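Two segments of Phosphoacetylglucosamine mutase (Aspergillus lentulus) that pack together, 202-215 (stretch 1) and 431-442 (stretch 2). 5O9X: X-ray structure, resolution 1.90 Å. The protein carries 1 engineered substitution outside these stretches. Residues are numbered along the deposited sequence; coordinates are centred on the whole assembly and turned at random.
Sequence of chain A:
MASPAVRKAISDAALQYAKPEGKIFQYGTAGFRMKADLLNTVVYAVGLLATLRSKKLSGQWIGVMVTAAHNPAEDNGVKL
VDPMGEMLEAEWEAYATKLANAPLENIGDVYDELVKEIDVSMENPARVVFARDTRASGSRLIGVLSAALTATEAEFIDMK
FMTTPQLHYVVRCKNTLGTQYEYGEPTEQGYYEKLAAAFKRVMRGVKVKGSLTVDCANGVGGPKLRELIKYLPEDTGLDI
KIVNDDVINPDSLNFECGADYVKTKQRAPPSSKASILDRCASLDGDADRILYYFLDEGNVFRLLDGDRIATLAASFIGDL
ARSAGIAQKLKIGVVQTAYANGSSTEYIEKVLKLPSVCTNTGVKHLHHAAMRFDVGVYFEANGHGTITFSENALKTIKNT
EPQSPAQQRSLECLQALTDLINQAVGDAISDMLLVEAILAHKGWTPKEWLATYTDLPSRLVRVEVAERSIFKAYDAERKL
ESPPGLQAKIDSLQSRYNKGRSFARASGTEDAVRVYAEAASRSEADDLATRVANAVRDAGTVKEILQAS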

ATOM      1  N   VAL A 202     -11.448  -5.222  19.988  1.00 21.30           N
ATOM      2  CA  VAL A 202     -10.517  -4.138  20.328  1.00 21.60           C
ATOM      3  C   VAL A 202     -11.256  -2.996  21.029  1.00 20.55           C
ATOM      4  O   VAL A 202     -10.648  -2.371  21.879  1.00 25.33           O
ATOM      5  CB  VAL A 202      -9.651  -3.578  19.167  1.00 23.58           C
ATOM      6  CG1 VAL A 202      -8.952  -4.647  18.348  1.00 28.84           C
ATOM      7  CG2 VAL A 202     -10.408  -2.684  18.252  1.00 23.72           C
ATOM      8  N   MET A 203     -12.530  -2.740  20.726  1.00 18.45           N
ATOM      9  CA  MET A 203     -13.213  -1.595  21.275  1.00 18.92           C
ATOM     10  C   MET A 203     -13.796  -1.854  22.688  1.00 24.46           C
ATOM     11  O   MET A 203     -14.437  -0.976  23.230  1.00 21.63           O
ATOM     12  CB  MET A 203     -14.324  -1.044  20.370  1.00 20.89           C
ATOM     13  CG  MET A 203     -13.765  -0.381  19.053  1.00 19.55           C
ATOM     14  SD  MET A 203     -12.805   1.103  19.536  1.00 19.04           S
ATOM     15  CE  MET A 203     -14.058   2.270  20.103  1.00 17.04           C
ATOM     16  N   ARG A 204     -13.670  -3.067  23.217  1.00 23.83           N
ATOM     17  CA  ARG A 204     -14.392  -3.414  24.491  1.00 29.75           C
ATOM     18  C   ARG A 204     -14.026  -2.348  25.556  1.00 28.11           C
ATOM     19  O   ARG A 204     -12.830  -2.088  25.827  1.00 24.84           O
ATOM     20  CB  ARG A 204     -14.065  -4.827  24.987  1.00 31.70           C
ATOM     21  CG  ARG A 204     -14.715  -5.149  26.353  1.00 43.03           C
ATOM     22  CD  ARG A 204     -14.008  -6.288  27.117  1.00 50.65           C
ATOM     23  NE  ARG A 204     -13.815  -7.456  26.247  1.00 56.71           N
ATOM     24  CZ  ARG A 204     -14.747  -8.371  25.978  1.00 66.92           C
ATOM     25  NH1 ARG A 204     -15.968  -8.289  26.523  1.00 63.48           N
ATOM     26  NH2 ARG A 204     -14.450  -9.369  25.148  1.00 67.17           N
ATOM     27  N   GLY A 205     -15.061  -1.651  26.018  1.00 28.59           N
ATOM     28  CA  GLY A 205     -14.916  -0.799  27.177  1.00 31.41           C
ATOM     29  C   GLY A 205     -14.616   0.647  26.868  1.00 30.87           C
ATOM     30  O   GLY A 205     -14.510   1.434  27.800  1.00 23.23           O
ATOM     31  N   VAL A 206     -14.473   1.028  25.583  1.00 22.01           N
ATOM     32  CA  VAL A 206     -14.205   2.461  25.265  1.00 23.67           C
ATOM     33  C   VAL A 206     -15.149   2.888  24.152  1.00 24.45           C
ATOM     34  O   VAL A 206     -15.784   2.055  23.532  1.00 24.33           O
ATOM     35  CB  VAL A 206     -12.686   2.655  24.828  1.00 21.54           C
ATOM     36  CG1 VAL A 206     -11.715   2.118  25.909  1.00 21.62           C
ATOM     37  CG2 VAL A 206     -12.384   1.907  23.528  1.00 20.57           C
ATOM     38  N   LYS A 207     -15.164   4.158  23.831  1.00 26.07           N
ATOM     39  CA  LYS A 207     -15.997   4.680  22.755  1.00 25.79           C
ATOM     40  C   LYS A 207     -15.235   5.732  21.994  1.00 24.84           C
ATOM     41  O   LYS A 207     -14.454   6.494  22.582  1.00 21.92           O
ATOM     42  CB  LYS A 207     -17.257   5.352  23.345  1.00 31.58           C
ATOM     43  CG  LYS A 207     -18.284   4.311  23.849  1.00 34.15           C
ATOM     44  CD  LYS A 207     -19.695   4.884  23.843  1.00 43.88           C
ATOM     45  CE  LYS A 207     -20.602   4.018  24.695  1.00 46.42           C
ATOM     46  NZ  LYS A 207     -21.849   3.674  23.939  1.00 53.86           N
ATOM     47  N   VAL A 208     -15.477   5.775  20.678  1.00 20.93           N
ATOM     48  CA  VAL A 208     -15.025   6.842  19.818  1.00 21.02           C
ATOM     49  C   VAL A 208     -15.780   8.116  20.169  1.00 23.12           C
ATOM     50  O   VAL A 208     -16.945   8.041  20.482  1.00 22.50           O
ATOM     51  CB  VAL A 208     -15.346   6.446  18.337  1.00 20.67           C
ATOM     52  CG1 VAL A 208     -15.158   7.616  17.397  1.00 19.79           C
ATOM     53  CG2 VAL A 208     -14.430   5.285  17.942  1.00 19.70           C
ATOM     54  N   LYS A 209     -15.164   9.267  20.030  1.00 22.41           N
ATOM     55  CA  LYS A 209     -15.861  10.499  20.239  1.00 25.24           C
ATOM     56  C   LYS A 209     -15.702  11.280  18.929  1.00 27.59           C
ATOM     57  O   LYS A 209     -14.572  11.349  18.365  1.00 26.39           O
ATOM     58  CB  LYS A 209     -15.189  11.178  21.466  1.00 37.23           C
ATOM     59  CG  LYS A 209     -15.234  12.702  21.569  1.00 52.17           C
ATOM     60  CD  LYS A 209     -16.487  13.234  22.302  1.00 65.62           C
ATOM     61  CE  LYS A 209     -16.737  14.724  22.032  1.00 62.76           C
ATOM     62  NZ  LYS A 209     -16.719  15.077  20.562  1.00 54.89           N
ATOM     63  N   GLY A 210     -16.816  11.914  18.514  1.00 22.06           N
ATOM     64  CA  GLY A 210     -16.954  12.798  17.367  1.00 24.72           C
ATOM     65  C   GLY A 210     -17.023  11.937  16.078  1.00 22.05           C
ATOM     66  O   GLY A 210     -16.594  10.785  16.053  1.00 23.81           O
ATOM     67  N   SER A 211     -17.480  12.545  15.009  1.00 21.46           N
ATOM     68  CA  SER A 211     -17.646  11.851  13.736  1.00 19.00           C
ATOM     69  C   SER A 211     -16.265  11.685  13.077  1.00 19.37           C
ATOM     70  O   SER A 211     -15.285  12.413  13.416  1.00 17.22           O
ATOM     71  CB  SER A 211     -18.533  12.704  12.838  1.00 19.61           C
ATOM     72  OG  SER A 211     -17.990  14.009  12.696  1.00 22.09           O
ATOM     73  N   LEU A 212     -16.247  10.799  12.071  1.00 18.91           N
ATOM     74  CA  LEU A 212     -15.129  10.644  11.169  1.00 15.61           C
ATOM     75  C   LEU A 212     -15.673  10.872   9.730  1.00 16.72           C
ATOM     76  O   LEU A 212     -16.589  10.171   9.322  1.00 19.59           O
ATOM     77  CB  LEU A 212     -14.503   9.216  11.380  1.00 15.11           C
ATOM     78  CG  LEU A 212     -13.424   8.879  10.265  1.00 15.79           C
ATOM     79  CD1 LEU A 212     -12.169   9.759  10.407  1.00 16.44           C
ATOM     80  CD2 LEU A 212     -12.992   7.443  10.398  1.00 15.43           C
ATOM     81  N   THR A 213     -15.137  11.836   8.997  1.00 15.43           N
ATOM     82  CA  THR A 213     -15.570  12.111   7.600  1.00 17.61           C
ATOM     83  C   THR A 213     -14.493  11.545   6.626  1.00 16.24           C
ATOM     84  O   THR A 213     -13.350  12.068   6.577  1.00 16.27           O
ATOM     85  CB  THR A 213     -15.819  13.649   7.374  1.00 19.08           C
ATOM     86  OG1 THR A 213     -16.727  14.099   8.398  1.00 19.11           O
ATOM     87  CG2 THR A 213     -16.441  13.989   5.936  1.00 17.94           C
ATOM     88  N   VAL A 214     -14.876  10.544   5.843  1.00 16.24           N
ATOM     89  CA  VAL A 214     -13.909   9.759   5.064  1.00 13.98           C
ATOM     90  C   VAL A 214     -14.160  10.049   3.582  1.00 15.61           C
ATOM     91  O   VAL A 214     -15.247   9.747   2.975  1.00 16.17           O
ATOM     92  CB  VAL A 214     -14.054   8.203   5.280  1.00 16.30           C
ATOM     93  CG1 VAL A 214     -12.978   7.475   4.473  1.00 16.49           C
ATOM     94  CG2 VAL A 214     -13.910   7.827   6.742  1.00 14.63           C
ATOM     95  N   ASP A 215     -13.184  10.725   3.003  1.00 14.73           N
ATOM     96  CA  ASP A 215     -13.110  10.961   1.536  1.00 12.84           C
ATOM     97  C   ASP A 215     -12.670   9.685   0.893  1.00 14.60           C
ATOM     98  O   ASP A 215     -11.542   9.213   1.119  1.00 13.48           O
ATOM     99  CB  ASP A 215     -12.116  12.108   1.304  1.00 13.36           C
ATOM    100  CG  ASP A 215     -11.479  12.120  -0.075  1.00 14.28           C
ATOM    101  OD1 ASP A 215     -12.139  11.679  -1.051  1.00 14.28           O
ATOM    102  OD2 ASP A 215     -10.292  12.625  -0.155  1.00 15.02           O
TER
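Stretch 2 (431-442) DMLLVEAILAHK

Stretch 2 is helical throughout, continuing a helix that begins earlier in the chain, and its i to i+4 backbone hydrogen bonds run unbroken from Val435 N to Asp431 O through Lys442 N to Ile438 O. It lies nearly antiparallel to the strand that ends stretch 1: the axes of strand 212-215 and the helix cross at 161° and approach to 12.0 Å. The C-terminal part of the helix meets the start of stretch 1, while Met432 faces the strand. The backbones come much closer at the loop, where the CA atoms of Val208 and Ala440 are 4.8 Å apart.

Apolar contacts follow one side of the helix. The loop packs on two alanines: Val202 CG2 lies 3.7 Å from Ala437 CB, and Met203, folded with all three chi angles in m, places SD 3.8 Å from Ala437 CB and CE 3.7 Å from Ala440 CB. Val206 CG2 adds a contact of 3.9 Å to Ala440 CB. Further along, Leu212 points toward the helix and sets CD2 3.7 Å from Met432 CE; Val214 CG2 is more loosely packed, 4.3 Å from Met432 SD. Between these groups, Glu436 carries its carboxylate against aliphatic carbons, with OE1 3.5 Å from Val208 CG1 and OE2 3.6 Å from Leu212 CD2; both oxygens are hydrogen-bonded elsewhere in the structure.

The direct polar link is made by His441, whose NE2 donates a hydrogen bond to Val202 O (2.8 Å, 160°) near the ring plane. Over one face of the His441 ring sits Val206 CG2, 3.8 Å from its centroid in a CH-pi contact. A type II turn from Met203 to Val206, closed by Val206 N to Met203 O at 3.1 Å, brings this valine back to the helix.

A water O lies between the segments, 3.1 Å from Lys207 O and 2.7 Å from Ala440 O.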

ATOM      1  N   ASP A 431      -6.608  -0.157   8.867  1.00 16.81           N
ATOM      2  CA  ASP A 431      -5.797   0.928   9.485  1.00 17.86           C
ATOM      3  C   ASP A 431      -6.659   2.079  10.006  1.00 17.31           C
ATOM      4  O   ASP A 431      -6.406   2.621  11.093  1.00 17.89           O
ATOM      5  CB  ASP A 431      -4.760   1.484   8.545  1.00 18.98           C
ATOM      6  CG  ASP A 431      -3.676   0.487   8.176  1.00 20.36           C
ATOM      7  OD1 ASP A 431      -3.449  -0.539   8.863  1.00 18.87           O
ATOM      8  OD2 ASP A 431      -3.006   0.764   7.131  1.00 20.24           O
ATOM      9  N   MET A 432      -7.673   2.463   9.263  1.00 16.26           N
ATOM     10  CA  MET A 432      -8.623   3.454   9.785  1.00 16.94           C
ATOM     11  C   MET A 432      -9.295   2.956  11.102  1.00 18.29           C
ATOM     12  O   MET A 432      -9.351   3.707  12.086  1.00 17.19           O
ATOM     13  CB  MET A 432      -9.670   3.641   8.749  1.00 18.93           C
ATOM     14  CG  MET A 432     -10.565   4.826   8.853  1.00 26.27           C
ATOM     15  SD  MET A 432     -12.264   4.289   8.451  1.00 52.70           S
ATOM     16  CE  MET A 432     -12.459   3.804  10.229  1.00 20.40           C
ATOM     17  N   LEU A 433      -9.782   1.689  11.141  1.00 16.07           N
ATOM     18  CA  LEU A 433     -10.414   1.238  12.402  1.00 17.08           C
ATOM     19  C   LEU A 433      -9.347   1.197  13.535  1.00 17.36           C
ATOM     20  O   LEU A 433      -9.638   1.444  14.711  1.00 15.03           O
ATOM     21  CB  LEU A 433     -11.000  -0.202  12.214  1.00 17.69           C
ATOM     22  CG  LEU A 433     -12.197  -0.282  11.203  1.00 19.03           C
ATOM     23  CD1 LEU A 433     -12.577  -1.761  10.960  1.00 18.89           C
ATOM     24  CD2 LEU A 433     -13.407   0.538  11.710  1.00 17.83           C
ATOM     25  N   LEU A 434      -8.127   0.780  13.183  1.00 16.79           N
ATOM     26  CA  LEU A 434      -7.016   0.822  14.141  1.00 18.25           C
ATOM     27  C   LEU A 434      -6.820   2.206  14.760  1.00 17.94           C
ATOM     28  O   LEU A 434      -6.805   2.349  16.011  1.00 15.79           O
ATOM     29  CB  LEU A 434      -5.725   0.366  13.481  1.00 19.32           C
ATOM     30  CG  LEU A 434      -4.391   0.503  14.275  1.00 21.28           C
ATOM     31  CD1 LEU A 434      -4.375  -0.422  15.457  1.00 20.85           C
ATOM     32  CD2 LEU A 434      -3.191   0.270  13.383  1.00 21.88           C
ATOM     33  N   VAL A 435      -6.724   3.208  13.926  1.00 15.78           N
ATOM     34  CA  VAL A 435      -6.560   4.591  14.414  1.00 16.13           C
ATOM     35  C   VAL A 435      -7.754   5.021  15.296  1.00 16.64           C
ATOM     36  O   VAL A 435      -7.576   5.557  16.421  1.00 14.32           O
ATOM     37  CB  VAL A 435      -6.440   5.573  13.241  1.00 16.20           C
ATOM     38  CG1 VAL A 435      -6.557   7.003  13.733  1.00 17.48           C
ATOM     39  CG2 VAL A 435      -5.074   5.371  12.539  1.00 16.00           C
ATOM     40  N   GLU A 436      -8.939   4.695  14.829  1.00 15.42           N
ATOM     41  CA  GLU A 436     -10.147   4.996  15.641  1.00 16.32           C
ATOM     42  C   GLU A 436     -10.109   4.345  17.045  1.00 15.66           C
ATOM     43  O   GLU A 436     -10.444   5.022  18.047  1.00 16.73           O
ATOM     44  CB  GLU A 436     -11.442   4.608  14.893  1.00 16.90           C
ATOM     45  CG  GLU A 436     -11.732   5.559  13.654  1.00 17.90           C
ATOM     46  CD  GLU A 436     -11.803   7.045  14.048  1.00 20.16           C
ATOM     47  OE1 GLU A 436     -12.517   7.391  15.036  1.00 20.83           O
ATOM     48  OE2 GLU A 436     -11.124   7.885  13.403  1.00 20.05           O
ATOM     49  N   ALA A 437      -9.739   3.045  17.086  1.00 16.11           N
ATOM     50  CA  ALA A 437      -9.610   2.319  18.325  1.00 16.48           C
ATOM     51  C   ALA A 437      -8.526   2.948  19.196  1.00 16.69           C
ATOM     52  O   ALA A 437      -8.725   3.121  20.416  1.00 16.43           O
ATOM     53  CB  ALA A 437      -9.266   0.835  18.046  1.00 15.77           C
ATOM     54  N   ILE A 438      -7.376   3.299  18.600  1.00 16.38           N
ATOM     55  CA  ILE A 438      -6.323   3.888  19.396  1.00 15.57           C
ATOM     56  C   ILE A 438      -6.713   5.192  20.042  1.00 15.81           C
ATOM     57  O   ILE A 438      -6.454   5.422  21.262  1.00 16.42           O
ATOM     58  CB  ILE A 438      -4.982   4.035  18.623  1.00 14.93           C
ATOM     59  CG1 ILE A 438      -4.452   2.648  18.219  1.00 16.61           C
ATOM     60  CG2 ILE A 438      -3.946   4.736  19.585  1.00 14.51           C
ATOM     61  CD1 ILE A 438      -3.309   2.763  17.166  1.00 17.99           C
ATOM     62  N   LEU A 439      -7.228   6.121  19.254  1.00 14.59           N
ATOM     63  CA  LEU A 439      -7.677   7.422  19.822  1.00 14.90           C
ATOM     64  C   LEU A 439      -8.730   7.213  20.891  1.00 15.99           C
ATOM     65  O   LEU A 439      -8.748   7.976  21.889  1.00 16.89           O
ATOM     66  CB  LEU A 439      -8.294   8.318  18.749  1.00 15.05           C
ATOM     67  CG  LEU A 439      -7.210   8.688  17.701  1.00 18.67           C
ATOM     68  CD1 LEU A 439      -7.939   9.353  16.514  1.00 17.85           C
ATOM     69  CD2 LEU A 439      -6.040   9.565  18.228  1.00 17.06           C
ATOM     70  N   ALA A 440      -9.622   6.222  20.691  1.00 15.40           N
ATOM     71  CA  ALA A 440     -10.717   5.974  21.668  1.00 16.38           C
ATOM     72  C   ALA A 440     -10.063   5.483  23.006  1.00 17.85           C
ATOM     73  O   ALA A 440     -10.512   5.882  24.094  1.00 16.91           O
ATOM     74  CB  ALA A 440     -11.687   4.894  21.162  1.00 16.54           C
ATOM     75  N   HIS A 441      -9.055   4.583  22.923  1.00 16.20           N
ATOM     76  CA  HIS A 441      -8.401   4.103  24.128  1.00 17.85           C
ATOM     77  C   HIS A 441      -7.566   5.178  24.854  1.00 19.36           C
ATOM     78  O   HIS A 441      -7.630   5.309  26.088  1.00 15.75           O
ATOM     79  CB  HIS A 441      -7.491   2.915  23.827  1.00 20.06           C
ATOM     80  CG  HIS A 441      -8.232   1.624  23.675  1.00 24.81           C
ATOM     81  ND1 HIS A 441      -8.441   0.774  24.742  1.00 26.02           N
ATOM     82  CD2 HIS A 441      -8.847   1.055  22.605  1.00 23.02           C
ATOM     83  CE1 HIS A 441      -9.116  -0.288  24.323  1.00 26.43           C
ATOM     84  NE2 HIS A 441      -9.392  -0.134  23.041  1.00 26.55           N
ATOM     85  N   LYS A 442      -6.805   5.945  24.087  1.00 15.94           N
ATOM     86  CA  LYS A 442      -5.979   7.015  24.666  1.00 17.93           C
ATOM     87  C   LYS A 442      -6.842   8.164  25.177  1.00 17.85           C
ATOM     88  O   LYS A 442      -6.412   8.910  26.086  1.00 17.54           O
ATOM     89  CB  LYS A 442      -4.938   7.552  23.623  1.00 16.83           C
ATOM     90  CG  LYS A 442      -3.804   6.526  23.274  1.00 17.89           C
ATOM     91  CD  LYS A 442      -2.848   7.261  22.259  1.00 18.73           C
ATOM     92  CE  LYS A 442      -1.530   6.559  21.911  1.00 20.35           C
ATOM     93  NZ  LYS A 442      -0.677   6.397  23.135  1.00 21.20           N
TER
HETATM   94  O   HOH W   1     -12.130   8.028  24.047  1.00 42.27           O